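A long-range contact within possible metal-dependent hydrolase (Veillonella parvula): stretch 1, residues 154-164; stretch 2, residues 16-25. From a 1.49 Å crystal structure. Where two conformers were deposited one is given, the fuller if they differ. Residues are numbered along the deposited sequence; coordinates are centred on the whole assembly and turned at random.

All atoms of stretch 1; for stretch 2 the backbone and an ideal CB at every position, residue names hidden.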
ATOM      1  N   ILE A 154      -7.010  -5.325 -10.522  1.00 14.19           N
ATOM      2  CA  ILE A 154      -7.870  -4.706 -11.523  1.00 14.54           C
ATOM      3  C   ILE A 154      -7.647  -5.432 -12.855  1.00 16.58           C
ATOM      4  O   ILE A 154      -6.505  -5.599 -13.287  1.00 17.46           O
ATOM      5  CB  ILE A 154      -7.534  -3.199 -11.668  1.00 15.85           C
ATOM      6  CG1 ILE A 154      -8.151  -2.401 -10.510  1.00 20.09           C
ATOM      7  CG2 ILE A 154      -8.011  -2.659 -13.010  1.00 19.51           C
ATOM      8  CD1 ILE A 154      -9.651  -2.188 -10.637  1.00 20.91           C
ATOM      9  N   PHE A 155      -8.725  -5.920 -13.465  1.00 17.11           N
ATOM     10  CA  PHE A 155      -8.641  -6.548 -14.790  1.00 16.18           C
ATOM     11  C   PHE A 155      -9.257  -5.598 -15.824  1.00 20.27           C
ATOM     12  O   PHE A 155     -10.412  -5.191 -15.685  1.00 18.67           O
ATOM     13  CB  PHE A 155      -9.411  -7.879 -14.851  1.00 14.72           C
ATOM     14  CG  PHE A 155      -8.954  -8.920 -13.861  1.00 14.75           C
ATOM     15  CD1 PHE A 155      -8.167  -9.990 -14.273  1.00 18.76           C
ATOM     16  CD2 PHE A 155      -9.341  -8.858 -12.534  1.00 15.65           C
ATOM     17  CE1 PHE A 155      -7.771 -10.969 -13.375  1.00 16.65           C
ATOM     18  CE2 PHE A 155      -8.946  -9.837 -11.625  1.00 16.09           C
ATOM     19  CZ  PHE A 155      -8.153 -10.889 -12.045  1.00 16.91           C
ATOM     20  N   GLU A 156      -8.488  -5.245 -16.849  1.00 17.55           N
ATOM     21  CA  GLU A 156      -8.970  -4.391 -17.929  1.00 18.22           C
ATOM     22  C   GLU A 156      -8.789  -5.091 -19.267  1.00 20.13           C
ATOM     23  O   GLU A 156      -7.810  -5.805 -19.465  1.00 22.60           O
ATOM     24  CB  GLU A 156      -8.197  -3.077 -17.959  1.00 19.94           C
ATOM     25  CG  GLU A 156      -8.406  -2.217 -16.737  1.00 21.30           C
ATOM     26  CD  GLU A 156      -7.518  -0.988 -16.739  1.00 27.87           C
ATOM     27  OE1 GLU A 156      -6.459  -1.018 -17.401  1.00 34.05           O
ATOM     28  OE2 GLU A 156      -7.882   0.008 -16.089  1.00 31.96           O
ATOM     29  N   ALA A 157      -9.728  -4.879 -20.182  1.00 19.39           N
ATOM     30  CA  ALA A 157      -9.596  -5.403 -21.544  1.00 19.13           C
ATOM     31  C   ALA A 157     -10.521  -4.625 -22.469  1.00 22.95           C
ATOM     32  O   ALA A 157     -11.530  -4.075 -22.024  1.00 22.17           O
ATOM     33  CB  ALA A 157      -9.918  -6.897 -21.585  1.00 19.37           C
ATOM     34  N   ALA A 158     -10.183  -4.580 -23.754  1.00 23.61           N
ATOM     35  CA  ALA A 158     -10.942  -3.786 -24.715  1.00 24.22           C
ATOM     36  C   ALA A 158     -12.409  -4.187 -24.774  1.00 24.10           C
ATOM     37  O   ALA A 158     -12.731  -5.359 -24.977  1.00 25.08           O
ATOM     38  CB  ALA A 158     -10.314  -3.894 -26.099  1.00 23.95           C
ATOM     39  N   ASP A 159     -13.294  -3.209 -24.577  1.00 24.34           N
ATOM     40  CA  ASP A 159     -14.735  -3.417 -24.715  1.00 29.59           C
ATOM     41  C   ASP A 159     -15.302  -4.354 -23.662  1.00 30.13           C
ATOM     42  O   ASP A 159     -16.400  -4.890 -23.825  1.00 31.68           O
ATOM     43  CB  ASP A 159     -15.062  -3.947 -26.110  1.00 32.79           C
ATOM     44  CG  ASP A 159     -14.502  -3.068 -27.204  1.00 43.98           C
ATOM     45  OD1 ASP A 159     -14.682  -1.833 -27.125  1.00 51.00           O
ATOM     46  OD2 ASP A 159     -13.870  -3.608 -28.133  1.00 44.45           O
ATOM     47  N   GLU A 160     -14.555  -4.540 -22.578  1.00 24.60           N
ATOM     48  CA  GLU A 160     -15.000  -5.391 -21.488  1.00 22.24           C
ATOM     49  C   GLU A 160     -15.147  -4.549 -20.227  1.00 20.52           C
ATOM     50  O   GLU A 160     -14.469  -3.535 -20.077  1.00 22.10           O
ATOM     51  CB  GLU A 160     -13.983  -6.509 -21.234  1.00 22.24           C
ATOM     52  CG  GLU A 160     -13.690  -7.400 -22.438  1.00 20.52           C
ATOM     53  CD  GLU A 160     -14.909  -8.188 -22.862  1.00 28.72           C
ATOM     54  OE1 GLU A 160     -15.849  -8.310 -22.046  1.00 27.84           O
ATOM     55  OE2 GLU A 160     -14.936  -8.676 -24.013  1.00 32.87           O
ATOM     56  N   PRO A 161     -16.027  -4.969 -19.306  1.00 19.83           N
ATOM     57  CA  PRO A 161     -16.107  -4.257 -18.030  1.00 22.56           C
ATOM     58  C   PRO A 161     -14.787  -4.374 -17.292  1.00 20.08           C
ATOM     59  O   PRO A 161     -14.162  -5.430 -17.300  1.00 20.56           O
ATOM     60  CB  PRO A 161     -17.205  -5.018 -17.266  1.00 19.68           C
ATOM     61  CG  PRO A 161     -17.240  -6.382 -17.904  1.00 21.54           C
ATOM     62  CD  PRO A 161     -16.926  -6.140 -19.359  1.00 21.09           C
ATOM     63  N   THR A 162     -14.355  -3.282 -16.675  1.00 17.73           N
ATOM     64  CA  THR A 162     -13.209  -3.336 -15.795  1.00 17.00           C
ATOM     65  C   THR A 162     -13.657  -3.991 -14.499  1.00 17.36           C
ATOM     66  O   THR A 162     -14.667  -3.601 -13.919  1.00 17.15           O
ATOM     67  CB  THR A 162     -12.670  -1.936 -15.526  1.00 18.76           C
ATOM     68  OG1 THR A 162     -12.120  -1.415 -16.740  1.00 20.14           O
ATOM     69  CG2 THR A 162     -11.594  -1.970 -14.444  1.00 18.40           C
ATOM     70  N   VAL A 163     -12.914  -5.005 -14.073  1.00 16.34           N
ATOM     71  CA  VAL A 163     -13.260  -5.786 -12.895  1.00 15.09           C
ATOM     72  C   VAL A 163     -12.259  -5.529 -11.776  1.00 15.38           C
ATOM     73  O   VAL A 163     -11.051  -5.656 -11.974  1.00 16.90           O
ATOM     74  CB  VAL A 163     -13.269  -7.292 -13.223  1.00 16.18           C
ATOM     75  CG1 VAL A 163     -13.613  -8.108 -11.991  1.00 18.09           C
ATOM     76  CG2 VAL A 163     -14.244  -7.580 -14.361  1.00 15.45           C
ATOM     77  N   TYR A 164     -12.768  -5.176 -10.592  1.00 14.57           N
ATOM     78  CA  TYR A 164     -11.921  -4.935  -9.426  1.00 13.97           C
ATOM     79  C   TYR A 164     -12.123  -6.071  -8.438  1.00 17.22           C
ATOM     80  O   TYR A 164     -13.166  -6.158  -7.788  1.00 16.48           O
ATOM     81  CB  TYR A 164     -12.291  -3.592  -8.773  1.00 14.21           C
ATOM     82  CG  TYR A 164     -11.462  -3.171  -7.572  1.00 14.13           C
ATOM     83  CD1 TYR A 164     -10.234  -3.767  -7.270  1.00 15.53           C
ATOM     84  CD2 TYR A 164     -11.921  -2.164  -6.728  1.00 14.96           C
ATOM     85  CE1 TYR A 164      -9.484  -3.351  -6.158  1.00 13.69           C
ATOM     86  CE2 TYR A 164     -11.195  -1.762  -5.635  1.00 14.50           C
ATOM     87  CZ  TYR A 164      -9.988  -2.352  -5.342  1.00 13.45           C
ATOM     88  OH  TYR A 164      -9.288  -1.911  -4.230  1.00 14.64           O
ATOM     89  N   UNK A  16     -14.156 -18.267 -10.836  1.00 16.40           N
ATOM     90  CA  UNK A  16     -13.583 -18.295 -12.176  1.00 17.51           C
ATOM     91  C   UNK A  16     -14.085 -17.075 -12.936  1.00 17.28           C
ATOM     92  O   UNK A  16     -15.295 -16.912 -13.142  1.00 18.55           O
ATOM     93  CB  UNK A  16     -13.943 -19.588 -12.910  1.00 17.51           C
ATOM     94  N   UNK A  17     -13.151 -16.206 -13.318  1.00 16.90           N
ATOM     95  CA  UNK A  17     -13.466 -14.982 -14.031  1.00 16.81           C
ATOM     96  C   UNK A  17     -13.095 -15.163 -15.485  1.00 17.13           C
ATOM     97  O   UNK A  17     -11.926 -15.361 -15.815  1.00 18.50           O
ATOM     98  CB  UNK A  17     -12.740 -13.779 -13.424  1.00 16.81           C
ATOM     99  N   UNK A  18     -14.090 -15.106 -16.359  1.00 16.40           N
ATOM    100  CA  UNK A  18     -13.822 -15.262 -17.786  1.00 19.11           C
ATOM    101  C   UNK A  18     -13.952 -13.913 -18.445  1.00 21.82           C
ATOM    102  O   UNK A  18     -14.967 -13.236 -18.297  1.00 21.80           O
ATOM    103  CB  UNK A  18     -14.768 -16.277 -18.430  1.00 19.11           C
ATOM    104  N   UNK A  19     -12.910 -13.518 -19.164  1.00 21.43           N
ATOM    105  CA  UNK A  19     -12.917 -12.267 -19.902  1.00 20.76           C
ATOM    106  C   UNK A  19     -12.395 -12.642 -21.270  1.00 23.87           C
ATOM    107  O   UNK A  19     -11.282 -13.152 -21.392  1.00 24.84           O
ATOM    108  CB  UNK A  19     -12.082 -11.173 -19.233  1.00 20.76           C
ATOM    109  N   UNK A  20     -13.213 -12.420 -22.294  1.00 30.65           N
ATOM    110  CA  UNK A  20     -12.875 -12.877 -23.636  1.00 30.67           C
ATOM    111  C   UNK A  20     -12.678 -14.395 -23.635  1.00 29.42           C
ATOM    112  O   UNK A  20     -13.553 -15.127 -23.171  1.00 35.70           O
ATOM    113  CB  UNK A  20     -11.618 -12.170 -24.146  1.00 30.67           C
ATOM    114  N   UNK A  21     -11.549 -14.878 -24.139  1.00 34.27           N
ATOM    115  CA  UNK A  21     -11.279 -16.315 -24.155  0.53 42.60           C
ATOM    116  C   UNK A  21     -10.372 -16.763 -23.014  1.00 36.01           C
ATOM    117  O   UNK A  21      -9.834 -17.868 -23.037  1.00 39.09           O
ATOM    118  CB  UNK A  21     -10.646 -16.707 -25.492  0.53 42.60           C
ATOM    119  N   UNK A  22     -10.200 -15.905 -22.013  1.00 29.77           N
ATOM    120  CA  UNK A  22      -9.321 -16.231 -20.901  1.00 21.51           C
ATOM    121  C   UNK A  22     -10.115 -16.439 -19.624  1.00 20.30           C
ATOM    122  O   UNK A  22     -10.901 -15.576 -19.235  1.00 23.83           O
ATOM    123  CB  UNK A  22      -8.279 -15.129 -20.701  1.00 21.51           C
ATOM    124  N   UNK A  23      -9.913 -17.584 -18.977  1.00 17.73           N
ATOM    125  CA  UNK A  23     -10.553 -17.827 -17.694  1.00 19.06           C
ATOM    126  C   UNK A  23      -9.513 -17.894 -16.578  1.00 19.41           C
ATOM    127  O   UNK A  23      -8.618 -18.731 -16.606  1.00 19.26           O
ATOM    128  CB  UNK A  23     -11.369 -19.120 -17.741  1.00 19.06           C
ATOM    129  N   UNK A  24      -9.654 -17.006 -15.595  1.00 16.92           N
ATOM    130  CA  UNK A  24      -8.796 -16.975 -14.430  1.00 16.68           C
ATOM    131  C   UNK A  24      -9.443 -17.718 -13.274  1.00 17.99           C
ATOM    132  O   UNK A  24     -10.556 -17.377 -12.859  1.00 17.88           O
ATOM    133  CB  UNK A  24      -8.483 -15.531 -14.032  1.00 16.68           C
ATOM    134  N   UNK A  25      -8.740 -18.712 -12.741  1.00 16.97           N
ATOM    135  CA  UNK A  25      -9.122 -19.314 -11.470  1.00 15.83           C
ATOM    136  C   UNK A  25      -8.528 -18.454 -10.359  1.00 15.30           C
ATOM    137  O   UNK A  25      -7.306 -18.308 -10.256  1.00 16.92           O
ATOM    138  CB  UNK A  25      -8.648 -20.765 -11.369  1.00 15.83           C
TER

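Stretch 2 is a hairpin whose two strands, 16-19 and 22-25, are joined by a tight turn; the CA-to-CB bonds at 17, 19 and 24 point toward stretch 1, itself a hairpin, and the end of the side chain at 20 comes nearer to it.

At position 16 the ideal CB finds nothing of stretch 1 within 5.5 Å, so many residues would do; it is K16. Position 17 points toward stretch 1, but its ideal CB is also beyond 5.5 Å of any atom there. Ahead lie the ring of F155 and the methyls of V163, an apolar surface that a long aliphatic chain such as leucine, isoleucine or methionine could reach. The residue is L17, with chi1 t and chi2 p. Its CD2 lies 3.7 Å from the centroid of the F155 ring and 9° off the ring normal, a CH-pi contact over the face, and the same CD2 is 4.0 Å from V163 CG1.

Position 18 is out of reach, and its extended backbone would accept a beta-branched residue. T18 is found, its hydroxyl hydrogen-bonded to position 23.

Position 19 points toward stretch 1, its ideal CB 5.2 Å from E160 CG and 5.3 Å from A157 CB. A branched apolar side chain would suit the gap, and extended angles suit isoleucine or valine. I19 fills it: CG2 sits 4.0 Å from A157 CB and 3.9 Å from E160 CG, while CD1 reaches to 3.7 Å from F155 CB.

At position 20 the backbone has phi 59° and psi -127°, as the type II' turn from 19 to 22 requires; glycine is the easy choice. Yet the ideal CB, although directed sideways, is 4.8 Å from the carboxylate atom E160 OE2, and the carbonyl of A158 adds a second acceptor. A long, positively charged chain could exploit both. K20 does so: its NZ donates to E160 OE2 at 2.9 Å, within a salt bridge, and to A158 O, also at 2.9 Å. Its CD passes 4.2 Å from A157 CB on the way.

Position 21, the other central residue of the turn, is out of reach of stretch 1 and suits a polar residue; it is N21. Positions 22 and 23 are likewise out of reach, with extended angles that favour beta-branched residues. T22 pairs its backbone with I19, and T23 is the hydroxyl partner of T18, with T18 OG1 and T23 OG1 2.8 Å apart.

Position 24 points toward stretch 1, its ideal CB 4.7 Å from F155 CE1. A large apolar or aromatic side chain would suit. F24 presents its ring face to the edge of F155, with centroids 5.1 Å apart and planes at 55°. Position 25, beyond reach, is L25.

Stretch 2, residues 16-25: KLTIKNTTFL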
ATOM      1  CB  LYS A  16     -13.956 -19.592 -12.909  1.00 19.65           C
ATOM      2  CG  LYS A  16     -13.362 -20.850 -12.267  1.00 19.47           C
ATOM      3  CD  LYS A  16     -14.015 -22.143 -12.794  1.00 25.46           C
ATOM      4  CE  LYS A  16     -13.685 -22.399 -14.245  1.00 27.43           C
ATOM      5  NZ  LYS A  16     -14.268 -23.716 -14.658  1.00 21.47           N
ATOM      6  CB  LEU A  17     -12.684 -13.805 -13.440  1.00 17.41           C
ATOM      7  CG  LEU A  17     -12.838 -12.456 -14.146  1.00 17.47           C
ATOM      8  CD1 LEU A  17     -14.283 -11.970 -14.043  1.00 18.45           C
ATOM      9  CD2 LEU A  17     -11.886 -11.413 -13.557  1.00 17.20           C
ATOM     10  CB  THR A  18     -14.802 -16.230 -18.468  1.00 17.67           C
ATOM     11  OG1 THR A  18     -14.707 -17.528 -17.866  1.00 20.04           O
ATOM     12  CG2 THR A  18     -14.478 -16.339 -19.959  1.00 20.99           C
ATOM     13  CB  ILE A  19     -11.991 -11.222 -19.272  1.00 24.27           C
ATOM     14  CG1 ILE A  19     -12.431 -10.896 -17.848  1.00 22.90           C
ATOM     15  CG2 ILE A  19     -11.970  -9.948 -20.109  1.00 29.04           C
ATOM     16  CD1 ILE A  19     -11.461  -9.960 -17.127  1.00 27.36           C
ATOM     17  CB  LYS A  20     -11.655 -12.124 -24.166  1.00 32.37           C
ATOM     18  CG  LYS A  20     -12.010 -10.748 -24.750  1.00 40.30           C
ATOM     19  CD  LYS A  20     -10.908  -9.722 -24.547  1.00 42.13           C
ATOM     20  CE  LYS A  20     -11.121  -8.476 -25.411  1.00 37.10           C
ATOM     21  NZ  LYS A  20     -12.557  -8.148 -25.659  1.00 33.07           N
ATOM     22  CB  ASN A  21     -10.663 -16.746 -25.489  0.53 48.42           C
ATOM     23  CG  ASN A  21     -11.566 -16.464 -26.671  0.53 50.08           C
ATOM     24  OD1 ASN A  21     -11.123 -15.928 -27.687  0.53 51.26           O
ATOM     25  ND2 ASN A  21     -12.839 -16.822 -26.546  0.53 49.56           N
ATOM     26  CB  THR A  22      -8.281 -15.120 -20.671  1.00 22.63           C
ATOM     27  OG1 THR A  22      -7.390 -15.072 -21.793  1.00 26.75           O
ATOM     28  CG2 THR A  22      -7.482 -15.383 -19.402  1.00 23.87           C
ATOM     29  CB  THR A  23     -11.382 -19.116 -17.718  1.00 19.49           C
ATOM     30  OG1 THR A  23     -12.470 -18.965 -18.641  1.00 21.23           O
ATOM     31  CG2 THR A  23     -11.946 -19.428 -16.339  1.00 21.43           C
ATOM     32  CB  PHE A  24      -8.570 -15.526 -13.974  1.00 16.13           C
ATOM     33  CG  PHE A  24      -7.897 -14.653 -14.995  1.00 16.33           C
ATOM     34  CD1 PHE A  24      -6.511 -14.641 -15.114  1.00 18.42           C
ATOM     35  CD2 PHE A  24      -8.643 -13.830 -15.826  1.00 18.25           C
ATOM     36  CE1 PHE A  24      -5.881 -13.826 -16.046  1.00 18.06           C
ATOM     37  CE2 PHE A  24      -8.019 -13.006 -16.766  1.00 18.31           C
ATOM     38  CZ  PHE A  24      -6.637 -13.003 -16.870  1.00 19.42           C
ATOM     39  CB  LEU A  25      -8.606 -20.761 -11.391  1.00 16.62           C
ATOM     40  CG  LEU A  25      -8.832 -21.483 -10.062  1.00 15.63           C
ATOM     41  CD1 LEU A  25     -10.313 -21.632  -9.775  1.00 17.15           C
ATOM     42  CD2 LEU A  25      -8.156 -22.864 -10.060  1.00 16.80           C
TER
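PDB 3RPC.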